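Local structure of protein ACDH-11, isoform b (Caenorhabditis elegans, 4Y9J) at residues A152-T155 / L156-N160; A168-A171 / V172-R176; G380-A384 / G385-D389. The protein is a member of the acyl-CoA dehydrogenase family of flavoproteins that binds flavin-adenine dinucleotide and forms an assembly of four chains. One frame throughout, in Å; residues are numbered along the deposited sequence.

Contact 1. Residues A152-T155 / L156-N160; sequences AVKT and LTSLN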
ATOM      1  N   ALA B 152     -30.334 -15.621 -11.524  1.00 31.93           N
ATOM      2  CA  ALA B 152     -31.424 -15.039 -10.800  1.00 34.36           C
ATOM      3  C   ALA B 152     -32.672 -14.877 -11.653  1.00 35.15           C
ATOM      4  O   ALA B 152     -33.782 -15.180 -11.192  1.00 36.87           O
ATOM      5  CB  ALA B 152     -31.039 -13.650 -10.231  1.00 35.75           C
ATOM      6  N   VAL B 153     -32.497 -14.329 -12.856  1.00 35.03           N
ATOM      7  CA  VAL B 153     -33.652 -14.211 -13.790  1.00 36.84           C
ATOM      8  C   VAL B 153     -34.299 -15.574 -14.046  1.00 39.69           C
ATOM      9  O   VAL B 153     -35.530 -15.706 -13.972  1.00 38.26           O
ATOM     10  CB  VAL B 153     -33.266 -13.594 -15.103  1.00 36.54           C
ATOM     11  CG1 VAL B 153     -34.450 -13.600 -16.024  1.00 38.90           C
ATOM     12  CG2 VAL B 153     -32.737 -12.159 -14.914  1.00 35.16           C
ATOM     13  N   LYS B 154     -33.469 -16.587 -14.341  1.00 39.01           N
ATOM     14  CA  LYS B 154     -33.962 -17.904 -14.619  1.00 41.96           C
ATOM     15  C   LYS B 154     -34.706 -18.454 -13.417  1.00 40.88           C
ATOM     16  O   LYS B 154     -35.747 -19.083 -13.555  1.00 40.53           O
ATOM     17  CB  LYS B 154     -32.782 -18.827 -14.969  1.00 43.45           C
ATOM     18  CG  LYS B 154     -33.194 -20.252 -15.290  1.00 47.56           C
ATOM     19  CD  LYS B 154     -33.977 -20.312 -16.566  1.00 53.85           C
ATOM     20  CE  LYS B 154     -34.316 -21.781 -16.839  1.00 63.39           C
ATOM     21  NZ  LYS B 154     -34.007 -22.194 -18.219  1.00 61.88           N
ATOM     22  N   THR B 155     -34.115 -18.278 -12.231  1.00 38.48           N
ATOM     23  CA  THR B 155     -34.724 -18.790 -11.035  1.00 40.11           C
ATOM     24  C   THR B 155     -36.064 -18.148 -10.776  1.00 40.00           C
ATOM     25  O   THR B 155     -37.089 -18.820 -10.549  1.00 42.80           O
ATOM     26  CB  THR B 155     -33.798 -18.538  -9.838  1.00 40.23           C
ATOM     27  OG1 THR B 155     -32.593 -19.268 -10.025  1.00 40.94           O
ATOM     28  CG2 THR B 155     -34.439 -18.942  -8.523  1.00 41.97           C
ATOM     29  N   LEU B 156     -36.112 -16.827 -10.822  1.00 39.30           N
ATOM     30  CA  LEU B 156     -37.321 -16.139 -10.478  1.00 40.80           C
ATOM     31  C   LEU B 156     -38.458 -16.370 -11.504  1.00 41.53           C
ATOM     32  O   LEU B 156     -39.629 -16.585 -11.133  1.00 43.70           O
ATOM     33  CB  LEU B 156     -37.058 -14.651 -10.276  1.00 40.33           C
ATOM     34  CG  LEU B 156     -36.107 -14.291  -9.124  1.00 41.00           C
ATOM     35  CD1 LEU B 156     -35.904 -12.766  -9.132  1.00 41.69           C
ATOM     36  CD2 LEU B 156     -36.695 -14.726  -7.784  1.00 41.93           C
ATOM     37  N   THR B 157     -38.105 -16.445 -12.774  1.00 40.71           N
ATOM     38  CA  THR B 157     -39.104 -16.759 -13.754  1.00 42.92           C
ATOM     39  C   THR B 157     -39.578 -18.211 -13.686  1.00 44.97           C
ATOM     40  O   THR B 157     -40.734 -18.458 -13.909  1.00 45.11           O
ATOM     41  CB  THR B 157     -38.717 -16.359 -15.171  1.00 43.62           C
ATOM     42  OG1 THR B 157     -37.506 -16.982 -15.545  1.00 45.61           O
ATOM     43  CG2 THR B 157     -38.516 -14.901 -15.240  1.00 43.79           C
ATOM     44  N   SER B 158     -38.682 -19.148 -13.334  1.00 45.83           N
ATOM     45  CA  SER B 158     -39.038 -20.565 -13.235  1.00 48.13           C
ATOM     46  C   SER B 158     -39.993 -20.807 -12.137  1.00 49.01           C
ATOM     47  O   SER B 158     -40.757 -21.761 -12.230  1.00 48.48           O
ATOM     48  CB  SER B 158     -37.843 -21.459 -12.991  1.00 49.41           C
ATOM     49  OG  SER B 158     -37.089 -21.451 -14.151  1.00 56.92           O
ATOM     50  N   LEU B 159     -39.940 -19.981 -11.097  1.00 46.10           N
ATOM     51  CA  LEU B 159     -40.844 -20.139  -9.952  1.00 47.99           C
ATOM     52  C   LEU B 159     -42.191 -19.490 -10.162  1.00 50.17           C
ATOM     53  O   LEU B 159     -43.054 -19.463  -9.255  1.00 52.94           O
ATOM     54  CB  LEU B 159     -40.147 -19.622  -8.688  1.00 47.27           C
ATOM     55  CG  LEU B 159     -38.941 -20.435  -8.252  1.00 46.29           C
ATOM     56  CD1 LEU B 159     -38.218 -19.617  -7.214  1.00 46.79           C
ATOM     57  CD2 LEU B 159     -39.343 -21.750  -7.652  1.00 49.35           C
ATOM     58  N   ASN B 160     -42.429 -19.016 -11.376  1.00 51.82           N
ATOM     59  CA  ASN B 160     -43.688 -18.355 -11.730  1.00 54.72           C
ATOM     60  C   ASN B 160     -44.035 -17.204 -10.846  1.00 52.86           C
ATOM     61  O   ASN B 160     -45.188 -17.019 -10.515  1.00 50.20           O
ATOM     62  CB  ASN B 160     -44.854 -19.308 -11.797  1.00 62.08           C
ATOM     63  CG  ASN B 160     -44.768 -20.185 -12.995  1.00 69.05           C
ATOM     64  OD1 ASN B 160     -44.392 -19.759 -14.097  1.00 72.30           O
ATOM     65  ND2 ASN B 160     -45.033 -21.428 -12.782  1.00 77.44           N
TER
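Thr157 folds back over the preceding turn of its own helix and grips the carbonyl of Val153. Its CB lies 3.5 Å from Val153 O, and there the side chain forks. OG1, set between the backbone N and the carbonyl carbon (chi1 58°), donates to Val153 O over 2.8 Å. The methyl CG2 passes the same oxygen and comes within 4.3 Å of Val153 CG1. Val153 O also accepts the regular helical bond from Thr157 N, and the two donors reach it from opposite faces of the carbonyl plane. A beta-branched threonine suits this spot near the helix end, since its hydroxyl is satisfied by a carbonyl one turn back, while CG2 lies against the same turn near Val153.

One residue on, Ser158 OG stands 2.8 Å from Lys154 O, though its proton is also within reach of Asn310 OD1. Lys154 CE runs alongside this hydroxyl at 3.9 Å on its way to a salt bridge between NZ and Glu383. Thr155 and Leu159 lie side by side, with Thr155 CG2 4.1 Å from Leu159 CD1, while Thr155 OG1 turns back to Gly151 O. Leu159 is the first residue to leave helical geometry, yet its N still reaches Thr155 O at 3.1 Å, closing the final turn.

Helix 143-158 ends here between several elements. Ala152, Val153 and Leu156 pack on helix 166-175, Leu156 and Leu159 also touch Ile298 of strand 285-298, and Lys154 and Thr155 lean on helix 304-338.

Contact 2. Residues A168-A171 / V172-R176; sequences ATEA and VDRLR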
ATOM      1  N   ALA B 168     -39.809  -9.801  -6.979  1.00 45.57           N
ATOM      2  CA  ALA B 168     -39.270 -10.687  -7.995  1.00 44.69           C
ATOM      3  C   ALA B 168     -39.562 -10.103  -9.372  1.00 43.83           C
ATOM      4  O   ALA B 168     -38.761 -10.221 -10.270  1.00 42.76           O
ATOM      5  CB  ALA B 168     -39.844 -12.068  -7.838  1.00 44.86           C
ATOM      6  N   THR B 169     -40.703  -9.483  -9.517  1.00 44.71           N
ATOM      7  CA  THR B 169     -41.108  -8.909 -10.810  1.00 46.96           C
ATOM      8  C   THR B 169     -40.212  -7.687 -11.150  1.00 46.16           C
ATOM      9  O   THR B 169     -39.664  -7.597 -12.255  1.00 46.23           O
ATOM     10  CB  THR B 169     -42.606  -8.572 -10.819  1.00 48.50           C
ATOM     11  OG1 THR B 169     -43.395  -9.768 -10.599  1.00 47.73           O
ATOM     12  CG2 THR B 169     -43.006  -7.872 -12.089  1.00 49.65           C
ATOM     13  N   GLU B 170     -40.044  -6.793 -10.195  1.00 44.60           N
ATOM     14  CA  GLU B 170     -39.115  -5.653 -10.365  1.00 44.78           C
ATOM     15  C   GLU B 170     -37.700  -6.126 -10.642  1.00 42.57           C
ATOM     16  O   GLU B 170     -37.045  -5.634 -11.556  1.00 42.50           O
ATOM     17  CB  GLU B 170     -39.120  -4.712  -9.174  1.00 45.73           C
ATOM     18  CG  GLU B 170     -38.004  -3.655  -9.323  1.00 49.16           C
ATOM     19  CD  GLU B 170     -37.975  -2.624  -8.217  1.00 50.90           C
ATOM     20  OE1 GLU B 170     -38.285  -2.974  -7.040  1.00 50.63           O
ATOM     21  OE2 GLU B 170     -37.647  -1.464  -8.559  1.00 51.79           O
ATOM     22  N   ALA B 171     -37.260  -7.139  -9.899  1.00 41.71           N
ATOM     23  CA  ALA B 171     -35.934  -7.709 -10.088  1.00 41.94           C
ATOM     24  C   ALA B 171     -35.780  -8.258 -11.495  1.00 40.73           C
ATOM     25  O   ALA B 171     -34.850  -7.938 -12.199  1.00 40.38           O
ATOM     26  CB  ALA B 171     -35.633  -8.778  -9.031  1.00 40.94           C
ATOM     27  N   VAL B 172     -36.715  -9.051 -11.940  1.00 40.71           N
ATOM     28  CA  VAL B 172     -36.608  -9.596 -13.276  1.00 40.65           C
ATOM     29  C   VAL B 172     -36.455  -8.475 -14.340  1.00 40.82           C
ATOM     30  O   VAL B 172     -35.576  -8.614 -15.227  1.00 43.09           O
ATOM     31  CB  VAL B 172     -37.793 -10.521 -13.584  1.00 41.22           C
ATOM     32  CG1 VAL B 172     -37.909 -10.804 -15.069  1.00 42.68           C
ATOM     33  CG2 VAL B 172     -37.597 -11.817 -12.830  1.00 41.55           C
ATOM     34  N   ASP B 173     -37.291  -7.456 -14.271  1.00 41.02           N
ATOM     35  CA  ASP B 173     -37.285  -6.353 -15.249  1.00 41.86           C
ATOM     36  C   ASP B 173     -35.940  -5.608 -15.228  1.00 41.70           C
ATOM     37  O   ASP B 173     -35.376  -5.358 -16.253  1.00 42.20           O
ATOM     38  CB  ASP B 173     -38.420  -5.363 -15.015  1.00 42.79           C
ATOM     39  CG  ASP B 173     -39.791  -5.915 -15.439  1.00 45.20           C
ATOM     40  OD1 ASP B 173     -39.808  -6.840 -16.264  1.00 43.84           O
ATOM     41  OD2 ASP B 173     -40.837  -5.405 -14.972  1.00 45.29           O
ATOM     42  N   ARG B 174     -35.411  -5.351 -14.050  1.00 39.92           N
ATOM     43  CA  ARG B 174     -34.118  -4.657 -13.908  1.00 40.07           C
ATOM     44  C   ARG B 174     -32.912  -5.476 -14.207  1.00 38.50           C
ATOM     45  O   ARG B 174     -32.015  -4.987 -14.825  1.00 36.22           O
ATOM     46  CB  ARG B 174     -34.025  -4.066 -12.530  1.00 41.25           C
ATOM     47  CG  ARG B 174     -35.177  -3.071 -12.455  1.00 46.50           C
ATOM     48  CD  ARG B 174     -35.177  -2.243 -11.212  1.00 50.67           C
ATOM     49  NE  ARG B 174     -34.196  -1.190 -11.332  1.00 55.14           N
ATOM     50  CZ  ARG B 174     -34.229  -0.046 -10.656  1.00 53.49           C
ATOM     51  NH1 ARG B 174     -35.201   0.191  -9.795  1.00 55.71           N
ATOM     52  NH2 ARG B 174     -33.241   0.814 -10.800  1.00 47.88           N
ATOM     53  N   LEU B 175     -32.907  -6.729 -13.781  1.00 36.70           N
ATOM     54  CA  LEU B 175     -31.840  -7.622 -14.121  1.00 34.82           C
ATOM     55  C   LEU B 175     -31.688  -7.786 -15.625  1.00 35.99           C
ATOM     56  O   LEU B 175     -30.548  -7.952 -16.106  1.00 35.65           O
ATOM     57  CB  LEU B 175     -31.991  -8.987 -13.438  1.00 35.91           C
ATOM     58  CG  LEU B 175     -32.006  -8.986 -11.896  1.00 36.38           C
ATOM     59  CD1 LEU B 175     -32.589 -10.278 -11.330  1.00 36.79           C
ATOM     60  CD2 LEU B 175     -30.626  -8.758 -11.316  1.00 36.39           C
ATOM     61  N   ARG B 176     -32.801  -7.785 -16.375  1.00 37.23           N
ATOM     62  CA  ARG B 176     -32.765  -7.889 -17.843  1.00 39.61           C
ATOM     63  C   ARG B 176     -32.605  -6.557 -18.571  1.00 41.07           C
ATOM     64  O   ARG B 176     -32.586  -6.524 -19.784  1.00 43.76           O
ATOM     65  CB  ARG B 176     -34.126  -8.456 -18.345  1.00 45.01           C
ATOM     66  CG  ARG B 176     -34.426  -9.837 -17.901  1.00 46.41           C
ATOM     67  CD  ARG B 176     -35.893 -10.185 -18.184  1.00 50.40           C
ATOM     68  NE  ARG B 176     -36.167 -10.143 -19.619  1.00 52.86           N
ATOM     69  CZ  ARG B 176     -37.363 -10.325 -20.179  1.00 58.70           C
ATOM     70  NH1 ARG B 176     -38.454 -10.523 -19.420  1.00 60.57           N
ATOM     71  NH2 ARG B 176     -37.475 -10.238 -21.511  1.00 57.97           N
TER
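The guanidinium of Arg174 receives Glu170 at its edge: OE2 lies in the guanidinium plane, 3.2 Å from NH1, in a hydrogen-bonded salt bridge. The carboxylate is less well matched. NH1 meets OE2 on its anti side and 33° out of the carboxylate plane, and the two flat groups are turned 43° apart, so this is a single-point bridge through one oxygen and one nitrogen. Both chains run side by side from successive turns of the helix. Glu170 is extended beyond CG, whereas Arg174 bends at chi3 (78°); NE steps away from the acid, and NH1, on the same side of the guanidinium as CD, is the nitrogen that faces OE2. Below the charges, Glu170 CG rests 3.7 Å from Arg174 CD. Trp184 touches both side chains.

The neighbouring track is apolar. Ala171 CB meets Leu175 CD1 at 4.1 Å, two buried apolar groups one turn apart, as suits a side facing helix 143-158. Underneath, Leu175 N donates to Ala171 O over 2.8 Å. Asp173 is held by Tyr162.

The chemistry is thus that of an amphipathic helix. An acid four residues before a base lets the pair bridge one turn, and the arginine, lying nearer the C-terminal end, would probably also be favoured by the helix dipole. The bridge itself stays within the helix; the bond from Arg174 NE to Lys182 O, with the backbone bonding of Arg174 and Trp184, joins the helix to the chain that follows, and the bridge probably helps to orient the arginine for it.

Contact 3. Residues G380-A384 / G385-D389; sequences GLSEA and GKSSD
Lys386 lays its aliphatic base over Ala384, with CG 3.7 Å from Ala384 CB, before its extended chain leads away from the turn. Nearer the backbone, Lys386 CB is 4.2 Å from Leu381 CD2, where the two side chains cross at about a right angle. A lysine suits this exposed place: its methylenes pack on the alanine and leucine, while the ammonium stays at the surface.

The backbone beneath is a Schellman motif that ends the helix. Lys386 N donates to Leu381 O over 3.0 Å, and Gly385 N reaches Ser382 O at 3.2 Å, from above the carbonyl plane and not on a lone pair. The chain turns at Gly385, whose phi is 73°; a CB there would run into Ala384 O, so a residue without a side chain suits the place.

Ser387 then brings its hydroxyl back against the last turn, with OG placed 3.1 Å from Ser382 CA. Although OG is also close to Ser382 N, the angle is too poor for a hydrogen bond. A water joins the two serines instead: it is 2.6 Å from Ser382 OG, and more weakly bound by Ser387 OG at 3.3 Å. Two short hydroxyl side chains suit this place, since both can reach the one water.

The chain thus passes from helix 352-383 to helix 389-419, where Ser388 is the N-cap: its side chain caps a backbone N of the first turn, and Glu391 accepts from Ser388 N. Leu381 and Ser382 touch that next helix, Pro121 of helix 121-135 packs on Glu383 and Ala384, and Glu383 forms salt bridges with Lys154 and Arg125.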
ATOM      1  N   GLY B 380     -31.411 -23.490 -24.874  1.00 48.39           N
ATOM      2  CA  GLY B 380     -32.373 -22.767 -25.692  1.00 50.74           C
ATOM      3  C   GLY B 380     -33.589 -23.594 -26.066  1.00 53.64           C
ATOM      4  O   GLY B 380     -34.755 -23.129 -25.914  1.00 53.85           O
ATOM      5  N   LEU B 381     -33.358 -24.823 -26.555  1.00 54.06           N
ATOM      6  CA  LEU B 381     -34.462 -25.744 -26.873  1.00 55.21           C
ATOM      7  C   LEU B 381     -35.359 -26.001 -25.662  1.00 54.58           C
ATOM      8  O   LEU B 381     -36.593 -25.955 -25.772  1.00 56.46           O
ATOM      9  CB  LEU B 381     -33.932 -27.039 -27.423  1.00 60.00           C
ATOM     10  CG  LEU B 381     -33.321 -27.037 -28.817  1.00 61.39           C
ATOM     11  CD1 LEU B 381     -32.721 -28.414 -29.051  1.00 63.00           C
ATOM     12  CD2 LEU B 381     -34.356 -26.752 -29.877  1.00 65.25           C
ATOM     13  N   SER B 382     -34.779 -26.114 -24.481  1.00 51.98           N
ATOM     14  CA  SER B 382     -35.581 -26.350 -23.298  1.00 53.82           C
ATOM     15  C   SER B 382     -36.464 -25.149 -22.902  1.00 54.41           C
ATOM     16  O   SER B 382     -37.662 -25.280 -22.577  1.00 56.21           O
ATOM     17  CB  SER B 382     -34.639 -26.631 -22.159  1.00 55.38           C
ATOM     18  OG  SER B 382     -35.419 -26.885 -21.033  1.00 59.80           O
ATOM     19  N   GLU B 383     -35.892 -23.970 -23.015  1.00 50.91           N
ATOM     20  CA  GLU B 383     -36.641 -22.738 -22.816  1.00 52.87           C
ATOM     21  C   GLU B 383     -37.698 -22.454 -23.890  1.00 54.23           C
ATOM     22  O   GLU B 383     -38.646 -21.729 -23.638  1.00 57.83           O
ATOM     23  CB  GLU B 383     -35.652 -21.553 -22.674  1.00 51.57           C
ATOM     24  CG  GLU B 383     -34.761 -21.780 -21.465  1.00 52.85           C
ATOM     25  CD  GLU B 383     -33.703 -20.721 -21.243  1.00 52.37           C
ATOM     26  OE1 GLU B 383     -33.316 -20.028 -22.206  1.00 51.37           O
ATOM     27  OE2 GLU B 383     -33.221 -20.655 -20.099  1.00 52.61           O
ATOM     28  N   ALA B 384     -37.547 -22.978 -25.094  1.00 55.33           N
ATOM     29  CA  ALA B 384     -38.592 -22.876 -26.103  1.00 62.18           C
ATOM     30  C   ALA B 384     -39.709 -23.918 -25.977  1.00 62.76           C
ATOM     31  O   ALA B 384     -40.678 -23.891 -26.738  1.00 61.23           O
ATOM     32  CB  ALA B 384     -37.960 -22.984 -27.459  1.00 64.68           C
ATOM     33  N   GLY B 385     -39.571 -24.881 -25.069  1.00 64.65           N
ATOM     34  CA  GLY B 385     -40.554 -25.979 -24.983  1.00 68.66           C
ATOM     35  C   GLY B 385     -40.408 -26.958 -26.130  1.00 69.24           C
ATOM     36  O   GLY B 385     -41.358 -27.651 -26.435  1.00 76.98           O
ATOM     37  N   LYS B 386     -39.226 -27.020 -26.755  1.00 68.97           N
ATOM     38  CA  LYS B 386     -39.002 -27.817 -27.982  1.00 72.44           C
ATOM     39  C   LYS B 386     -38.083 -29.014 -27.818  1.00 72.83           C
ATOM     40  O   LYS B 386     -37.829 -29.736 -28.778  1.00 74.27           O
ATOM     41  CB  LYS B 386     -38.456 -26.916 -29.078  1.00 73.55           C
ATOM     42  CG  LYS B 386     -39.433 -25.781 -29.320  1.00 78.13           C
ATOM     43  CD  LYS B 386     -39.315 -25.177 -30.693  1.00 82.22           C
ATOM     44  CE  LYS B 386     -40.315 -24.034 -30.775  1.00 85.56           C
ATOM     45  NZ  LYS B 386     -40.544 -23.568 -32.157  1.00 89.82           N
ATOM     46  N   SER B 387     -37.595 -29.211 -26.605  1.00 68.02           N
ATOM     47  CA  SER B 387     -36.795 -30.397 -26.261  1.00 66.54           C
ATOM     48  C   SER B 387     -37.505 -31.741 -26.475  1.00 67.19           C
ATOM     49  O   SER B 387     -38.568 -31.973 -25.915  1.00 65.74           O
ATOM     50  CB  SER B 387     -36.435 -30.312 -24.770  1.00 65.29           C
ATOM     51  OG  SER B 387     -35.581 -29.205 -24.466  1.00 63.83           O
ATOM     52  N   SER B 388     -36.902 -32.634 -27.260  1.00 66.95           N
ATOM     53  CA  SER B 388     -37.228 -34.065 -27.172  1.00 69.87           C
ATOM     54  C   SER B 388     -36.890 -34.566 -25.770  1.00 67.85           C
ATOM     55  O   SER B 388     -36.192 -33.897 -24.996  1.00 65.95           O
ATOM     56  CB  SER B 388     -36.434 -34.873 -28.186  1.00 69.47           C
ATOM     57  OG  SER B 388     -35.063 -34.816 -27.875  1.00 63.92           O
ATOM     58  N   ASP B 389     -37.395 -35.737 -25.424  1.00 68.33           N
ATOM     59  CA  ASP B 389     -37.062 -36.312 -24.128  1.00 69.66           C
ATOM     60  C   ASP B 389     -35.543 -36.436 -24.008  1.00 65.68           C
ATOM     61  O   ASP B 389     -35.005 -36.198 -22.949  1.00 63.69           O
ATOM     62  CB  ASP B 389     -37.732 -37.674 -23.936  1.00 74.65           C
ATOM     63  CG  ASP B 389     -39.251 -37.551 -23.787  1.00 81.27           C
ATOM     64  OD1 ASP B 389     -39.754 -36.423 -23.550  1.00 84.84           O
ATOM     65  OD2 ASP B 389     -39.945 -38.563 -23.914  1.00 84.36           O
TER
HETATM   66  O   HOH W   1     -35.487 -29.510 -21.176  1.00 71.94           O

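How the contacts relate
Contacts 1 and 2 are partly buried and lie within two successive helices, the end of 143-158 and most of 166-175, which pack directly: Val153 CG2 lies 3.6 Å from Leu175 CB, and Leu156 CB 3.9 Å from Val172 CG2. Contact 3 is a surface turn between two long helices of the C-terminal acyl-CoA dehydrogenase domain, whereas contacts 1 and 2 belong to the N-terminal one. It still reaches contact 1 through a short salt bridge, Lys154 NZ to Glu383 OE2 at 2.6 Å, but stays about 11 Å from contact 2 at the nearest atoms. Chemistry follows place: hydroxyls returning to helical carbonyls in contact 1, a charged pair flanking an apolar track in contact 2, glycine-based reversal and water in contact 3.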